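Side-chain contacts in pyrroline-5-carboxylate reductase catalytic N-terminal domain-containing protein (Sinorhizobium meliloti, PDB 4HUJ), which is of unknown function but probably binds a dinucleotide cofactor such as NAD(P) and may act as an oxidoreductase: residues V89-D92 / S93-D96; G127-S131 / T132-S136; A178-Q181 / V182-I186. All coordinates share one frame; numbering follows the deposited sequence.

Contact 1 (V89-D92 / S93-D96); sequences VPYD and SIAD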
# COMPACT_ATOMS: atom_id res chain seq x y z
N VAL A 89 -0.44 -3.30 6.66
CA VAL A 89 -0.48 -3.96 7.96
C VAL A 89 0.72 -4.89 8.01
O VAL A 89 1.36 -5.13 6.98
CB VAL A 89 -1.79 -4.78 8.15
CG1 VAL A 89 -2.98 -3.84 8.42
CG2 VAL A 89 -2.05 -5.71 6.96
N PRO A 90 1.05 -5.42 9.21
CA PRO A 90 2.17 -6.36 9.29
C PRO A 90 1.95 -7.57 8.39
O PRO A 90 0.81 -8.01 8.21
CB PRO A 90 2.19 -6.76 10.76
CG PRO A 90 1.62 -5.56 11.47
CD PRO A 90 0.51 -5.11 10.55
N TYR A 91 3.02 -8.08 7.81
CA TYR A 91 2.95 -9.24 6.91
C TYR A 91 2.14 -10.40 7.52
O TYR A 91 1.29 -11.00 6.85
CB TYR A 91 4.37 -9.68 6.52
CG TYR A 91 4.41 -10.88 5.63
CD1 TYR A 91 4.12 -10.78 4.26
CD2 TYR A 91 4.74 -12.13 6.14
CE1 TYR A 91 4.17 -11.90 3.44
CE2 TYR A 91 4.79 -13.26 5.33
CZ TYR A 91 4.50 -13.13 3.98
OH TYR A 91 4.55 -14.26 3.18
N ASP A 92 2.40 -10.69 8.80
CA ASP A 92 1.70 -11.77 9.50
C ASP A 92 0.21 -11.52 9.75
O ASP A 92 -0.53 -12.46 10.08
CB ASP A 92 2.40 -12.08 10.82
CG ASP A 92 3.70 -12.82 10.63
OD1 ASP A 92 3.71 -13.82 9.88
OD2 ASP A 92 4.70 -12.42 11.24
N SER A 93 -0.23 -10.27 9.60
CA SER A 93 -1.63 -9.90 9.79
C SER A 93 -2.47 -10.11 8.53
O SER A 93 -3.71 -10.13 8.61
CB SER A 93 -1.75 -8.42 10.21
OG SER A 93 -1.23 -8.22 11.51
N ILE A 94 -1.82 -10.25 7.39
CA ILE A 94 -2.52 -10.24 6.10
C ILE A 94 -3.54 -11.38 5.96
O ILE A 94 -4.71 -11.12 5.66
CB ILE A 94 -1.55 -10.19 4.89
CG1 ILE A 94 -0.82 -8.84 4.87
CG2 ILE A 94 -2.30 -10.37 3.58
CD1 ILE A 94 0.29 -8.73 3.80
N ALA A 95 -3.10 -12.61 6.20
CA ALA A 95 -3.95 -13.79 5.97
C ALA A 95 -5.31 -13.68 6.66
O ALA A 95 -6.34 -13.91 6.02
CB ALA A 95 -3.23 -15.07 6.38
N ASP A 96 -5.32 -13.30 7.94
CA ASP A 96 -6.57 -13.20 8.72
C ASP A 96 -7.48 -12.08 8.24
O ASP A 96 -8.69 -12.14 8.42
CB ASP A 96 -6.29 -13.04 10.22
CG ASP A 96 -5.84 -14.34 10.89
OD1 ASP A 96 -5.86 -15.41 10.24
OD2 ASP A 96 -5.47 -14.28 12.08
O HOH W 1 -0.30 -13.20 6.75
O HOH W 2 -3.01 -13.46 9.57

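Contact 2 (G127-S131 / T132-S136); sequences GGRLS and TEIVS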
# COMPACT_ATOMS: atom_id res chain seq x y z
N GLY A 127 11.49 -19.90 1.71
CA GLY A 127 11.89 -20.99 0.82
C GLY A 127 12.14 -20.54 -0.61
O GLY A 127 11.88 -21.30 -1.55
N GLY A 128 12.63 -19.32 -0.77
CA GLY A 128 12.92 -18.76 -2.10
C GLY A 128 11.76 -18.04 -2.76
O GLY A 128 11.98 -17.24 -3.69
N ARG A 129 10.54 -18.31 -2.30
CA ARG A 129 9.34 -17.68 -2.84
C ARG A 129 9.32 -16.19 -2.51
O ARG A 129 9.85 -15.77 -1.48
CB ARG A 129 8.07 -18.33 -2.29
CG ARG A 129 7.90 -19.80 -2.63
CD ARG A 129 6.44 -20.20 -2.52
NE ARG A 129 5.64 -19.59 -3.58
CZ ARG A 129 4.32 -19.50 -3.57
NH1 ARG A 129 3.62 -19.98 -2.55
NH2 ARG A 129 3.69 -18.94 -4.59
N LEU A 130 8.70 -15.40 -3.38
CA LEU A 130 8.58 -13.97 -3.13
C LEU A 130 7.39 -13.69 -2.22
O LEU A 130 6.33 -14.30 -2.36
CB LEU A 130 8.44 -13.21 -4.45
CG LEU A 130 9.56 -13.49 -5.47
CD1 LEU A 130 9.29 -12.75 -6.78
CD2 LEU A 130 10.93 -13.13 -4.90
N SER A 131 7.55 -12.77 -1.27
CA SER A 131 6.48 -12.50 -0.31
C SER A 131 5.19 -12.04 -0.99
O SER A 131 4.10 -12.44 -0.58
CB SER A 131 6.93 -11.49 0.75
OG SER A 131 7.34 -10.28 0.16
N THR A 132 5.31 -11.23 -2.03
CA THR A 132 4.13 -10.70 -2.72
C THR A 132 3.42 -11.78 -3.54
O THR A 132 2.20 -11.70 -3.76
CB THR A 132 4.48 -9.45 -3.56
OG1 THR A 132 5.04 -8.45 -2.70
CG2 THR A 132 3.23 -8.87 -4.22
N GLU A 133 4.17 -12.79 -3.98
CA GLU A 133 3.58 -13.98 -4.63
C GLU A 133 2.73 -14.78 -3.64
O GLU A 133 1.64 -15.26 -4.00
CB GLU A 133 4.65 -14.90 -5.22
CG GLU A 133 5.41 -14.34 -6.43
CD GLU A 133 6.55 -15.26 -6.89
OE1 GLU A 133 7.17 -15.98 -6.05
OE2 GLU A 133 6.85 -15.26 -8.10
N ILE A 134 3.23 -14.92 -2.41
CA ILE A 134 2.48 -15.57 -1.32
C ILE A 134 1.21 -14.79 -1.00
O ILE A 134 0.12 -15.36 -0.94
CB ILE A 134 3.35 -15.78 -0.05
CG1 ILE A 134 4.50 -16.76 -0.34
CG2 ILE A 134 2.49 -16.26 1.13
CD1 ILE A 134 5.59 -16.82 0.72
N VAL A 135 1.35 -13.47 -0.83
CA VAL A 135 0.18 -12.61 -0.61
C VAL A 135 -0.84 -12.75 -1.76
O VAL A 135 -2.04 -12.82 -1.52
CB VAL A 135 0.60 -11.12 -0.40
CG1 VAL A 135 -0.61 -10.19 -0.39
CG2 VAL A 135 1.39 -10.98 0.91
N SER A 136 -0.35 -12.81 -3.00
CA SER A 136 -1.22 -12.92 -4.17
C SER A 136 -2.12 -14.16 -4.13
O SER A 136 -3.28 -14.11 -4.54
CB SER A 136 -0.42 -12.89 -5.47
OG SER A 136 0.34 -11.69 -5.56

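Contact 3 (A178-Q181 / V182-I186); sequences ANRQ and VAELI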
# COMPACT_ATOMS: atom_id res chain seq x y z
N ALA A 178 -2.98 -2.93 -13.86
CA ALA A 178 -3.02 -2.65 -12.42
C ALA A 178 -1.82 -1.78 -12.02
O ALA A 178 -1.97 -0.82 -11.27
CB ALA A 178 -3.05 -3.95 -11.64
N ASN A 179 -0.63 -2.12 -12.52
CA ASN A 179 0.56 -1.30 -12.28
C ASN A 179 0.33 0.15 -12.68
O ASN A 179 0.66 1.07 -11.94
CB ASN A 179 1.77 -1.85 -13.04
CG ASN A 179 2.32 -3.13 -12.43
OD1 ASN A 179 1.65 -3.83 -11.68
ND2 ASN A 179 3.56 -3.45 -12.77
N ARG A 180 -0.25 0.35 -13.87
CA ARG A 180 -0.55 1.70 -14.35
C ARG A 180 -1.44 2.46 -13.38
O ARG A 180 -1.16 3.62 -13.07
CB ARG A 180 -1.21 1.64 -15.73
CG ARG A 180 -1.48 3.02 -16.35
CD ARG A 180 -2.26 2.91 -17.66
NE ARG A 180 -1.69 1.89 -18.55
CZ ARG A 180 -2.31 0.77 -18.93
NH1 ARG A 180 -3.54 0.51 -18.52
NH2 ARG A 180 -1.68 -0.08 -19.73
N GLN A 181 -2.50 1.80 -12.91
CA GLN A 181 -3.47 2.41 -12.01
C GLN A 181 -2.82 2.82 -10.70
O GLN A 181 -3.09 3.89 -10.17
CB GLN A 181 -4.66 1.48 -11.75
CG GLN A 181 -5.58 1.29 -12.95
CD GLN A 181 -6.83 0.52 -12.61
OE1 GLN A 181 -7.63 0.94 -11.77
NE2 GLN A 181 -7.02 -0.63 -13.26
N VAL A 182 -1.95 1.95 -10.18
CA VAL A 182 -1.22 2.29 -8.96
C VAL A 182 -0.17 3.39 -9.21
O VAL A 182 0.01 4.27 -8.36
CB VAL A 182 -0.59 1.03 -8.31
CG1 VAL A 182 0.22 1.39 -7.07
CG2 VAL A 182 -1.70 0.04 -7.96
N ALA A 183 0.48 3.36 -10.37
CA ALA A 183 1.39 4.44 -10.76
C ALA A 183 0.64 5.78 -10.82
O ALA A 183 1.17 6.81 -10.39
CB ALA A 183 2.07 4.15 -12.10
N GLU A 184 -0.58 5.74 -11.34
CA GLU A 184 -1.46 6.91 -11.39
C GLU A 184 -1.74 7.47 -9.99
O GLU A 184 -1.68 8.68 -9.78
CB GLU A 184 -2.78 6.57 -12.10
CG GLU A 184 -2.69 6.60 -13.62
CD GLU A 184 -3.88 5.94 -14.33
OE1 GLU A 184 -5.00 5.90 -13.76
OE2 GLU A 184 -3.70 5.47 -15.47
N LEU A 185 -2.02 6.57 -9.05
CA LEU A 185 -2.24 6.97 -7.66
C LEU A 185 -0.99 7.61 -7.08
O LEU A 185 -1.06 8.67 -6.45
CB LEU A 185 -2.66 5.77 -6.80
CG LEU A 185 -2.65 6.00 -5.28
CD1 LEU A 185 -3.65 7.08 -4.87
CD2 LEU A 185 -2.91 4.71 -4.53
N ILE A 186 0.15 6.96 -7.31
CA ILE A 186 1.44 7.42 -6.81
C ILE A 186 1.76 8.83 -7.31
O ILE A 186 2.15 9.70 -6.53
CB ILE A 186 2.57 6.41 -7.14
CG1 ILE A 186 2.41 5.16 -6.26
CG2 ILE A 186 3.95 7.04 -6.96
CD1 ILE A 186 3.24 3.94 -6.70

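Contact 1 (V89-D92 / S93-D96)
Pro90 and Tyr91 offer their carbonyl oxygens to the backbone amides of Ser93 and Ile94, each bond closing a four-residue turn. Ser93 N meets Pro90 O at 2.8 Å, and Ile94 N meets Tyr91 O at 3.2 Å. Proline suits the head of the first turn, where its carbonyl is used and no N-H of its own is needed. Two waters continue the pattern. One donates to Tyr91 O (2.7 Å) and accepts from Ala95 N, and the other joins Asp92 O to Asp96 N in the same way, so water stands in for the direct i to i+4 bonds of the helix.

These residues lead from strand 84-88 into helix 94-98, in the parallel part of a Rossmann-type sheet.

Buried Val89 and Ile94 meet through Val89 CG2 and Ile94 CG1 at 4.0 Å, the two branched chains running obliquely to each other. With CG1 of Ile94 anti to the carbonyl carbon (chi1 -67°), the chain runs back over Tyr91 O, and CD1 ends 4.4 Å from Tyr91 CD1.

Ser93 OG makes plain van der Waals contact with the Pro90 ring, 3.7 Å from CD.

Asp92 is exposed, and its OD1 forms a salt bridge with Arg124.

Contact 2 (G127-S131 / T132-S136)
Leu130 and Glu133 meet at the N-terminus of helix 131-138, where Leu130 holds the N-cap position. Leucine has no side-chain acceptor with which to cap the helix, but the return bond of a capping box is present: Leu130 N donates to Glu133 OE1 at 3.1 Å, coming from above the carboxylate plane. Glutamate has the length for this; with CG beside its own backbone N (chi1 -69°) and the chain extended beyond, the carboxylate is carried back to Leu130. It also packs closely on leucine carbons, OE1 lying 3.4 Å from Leu130 CB. Cut back to an alanine here, Glu133 would lose its carboxylate, which would probably leave Leu130 N without this acceptor and open a gap beside the Leu130 side chain.

Arg129 makes the looser, solvent-exposed side. Its guanidinium lays one face over Ile134 CG1, 4.0 Å from NH1, while NH2 pairs with Glu137 farther along the helix. Its charge is near Glu133 but not in contact, Arg129 NE being 4.6 Å from Glu133 OE1.

The inner side is more buried: Ser131, Thr132 and Val135 are enclosed. Thr132 OG1 is hydrogen-bonded to Asp111 OD2 and Lys146 NZ, and the threonine also packs on Val144 of strand 143-147. Val135 N donates to Ser131 O at 2.9 Å. Thr132 O is gripped twice, Ser136 N and Ser136 OG reaching it from opposite faces of its carbonyl plane, OG at 2.6 Å.

Contact 3 (A178-Q181 / V182-I186)
Helix 176-188 is the connection of a beta-alpha-beta unit, joining strand 166-173 to its parallel neighbour 192-195, and residues Ala178 to Ile186 form more than two of its turns. Regular i to i+4 bonds carry the backbone: Val182 N donates to Ala178 O at 3.0 Å, and Ala183 N to Asn179 O at 2.8 Å. Glu184 N and Leu185 N repeat the pattern with the carbonyls of Arg180 and Gln181.

The side chains divide by face. The face packed on the sheet carries mainly small and branched apolar residues, with Asn179 among them. Val182 rests CG2 3.4 Å from Ala178 O, and its side chain packs on Ile108 and Val110 of strand 108-111 and on Val145. A small residue suits Ala178, where the helix comes down on Lys143 and Val145. Ala183 CB lies 3.4 Å from Asn179 O, as the helix geometry sets it, and packs on Pro193. Asn179, although buried, has a polar partner for its amide: ND2 bonds to Gly173 O, tying the helix to the end of the strand before it.

The outer face carries Arg180 and Glu184, one turn apart, lying alongside each other and pointing the same way. Long, charged side chains suit this exposed side. Opposite charges do not amount to a salt bridge here, since Arg180 NE stays 5.1 Å from Glu184 OE2. Arg180 CG is anti to the backbone N (chi1 -176°), and the chain then bends at chi3 (-48°), carrying the guanidinium away from the carboxylate. The glutamate therefore touches the arginine's aliphatic part, Glu184 OE2 sitting 3.4 Å from Arg180 CG.

Contacts 1 and 2 adjoin, their centres about 13 Å apart, and Tyr91 is the main bridge between them: its OH lies 3.5 Å from Ile134 CG2, and its CE1 packs on Val135 CG2 and Ser131 CB. Ile94 CD1 adds a second touch at 3.8 Å from Val135 CG2, so the loop and start of helix 94-98 rest on the N-terminal part of helix 131-138. Contact 3 stands apart, its nearest atoms about 9 Å from contact 2 and about 14 Å from contact 1, which lies on the opposite side of the chain's centre. The Val89 side chain touches residues of a glycine-rich GxGxxG-like sequence, consistent with a place near a dinucleotide site.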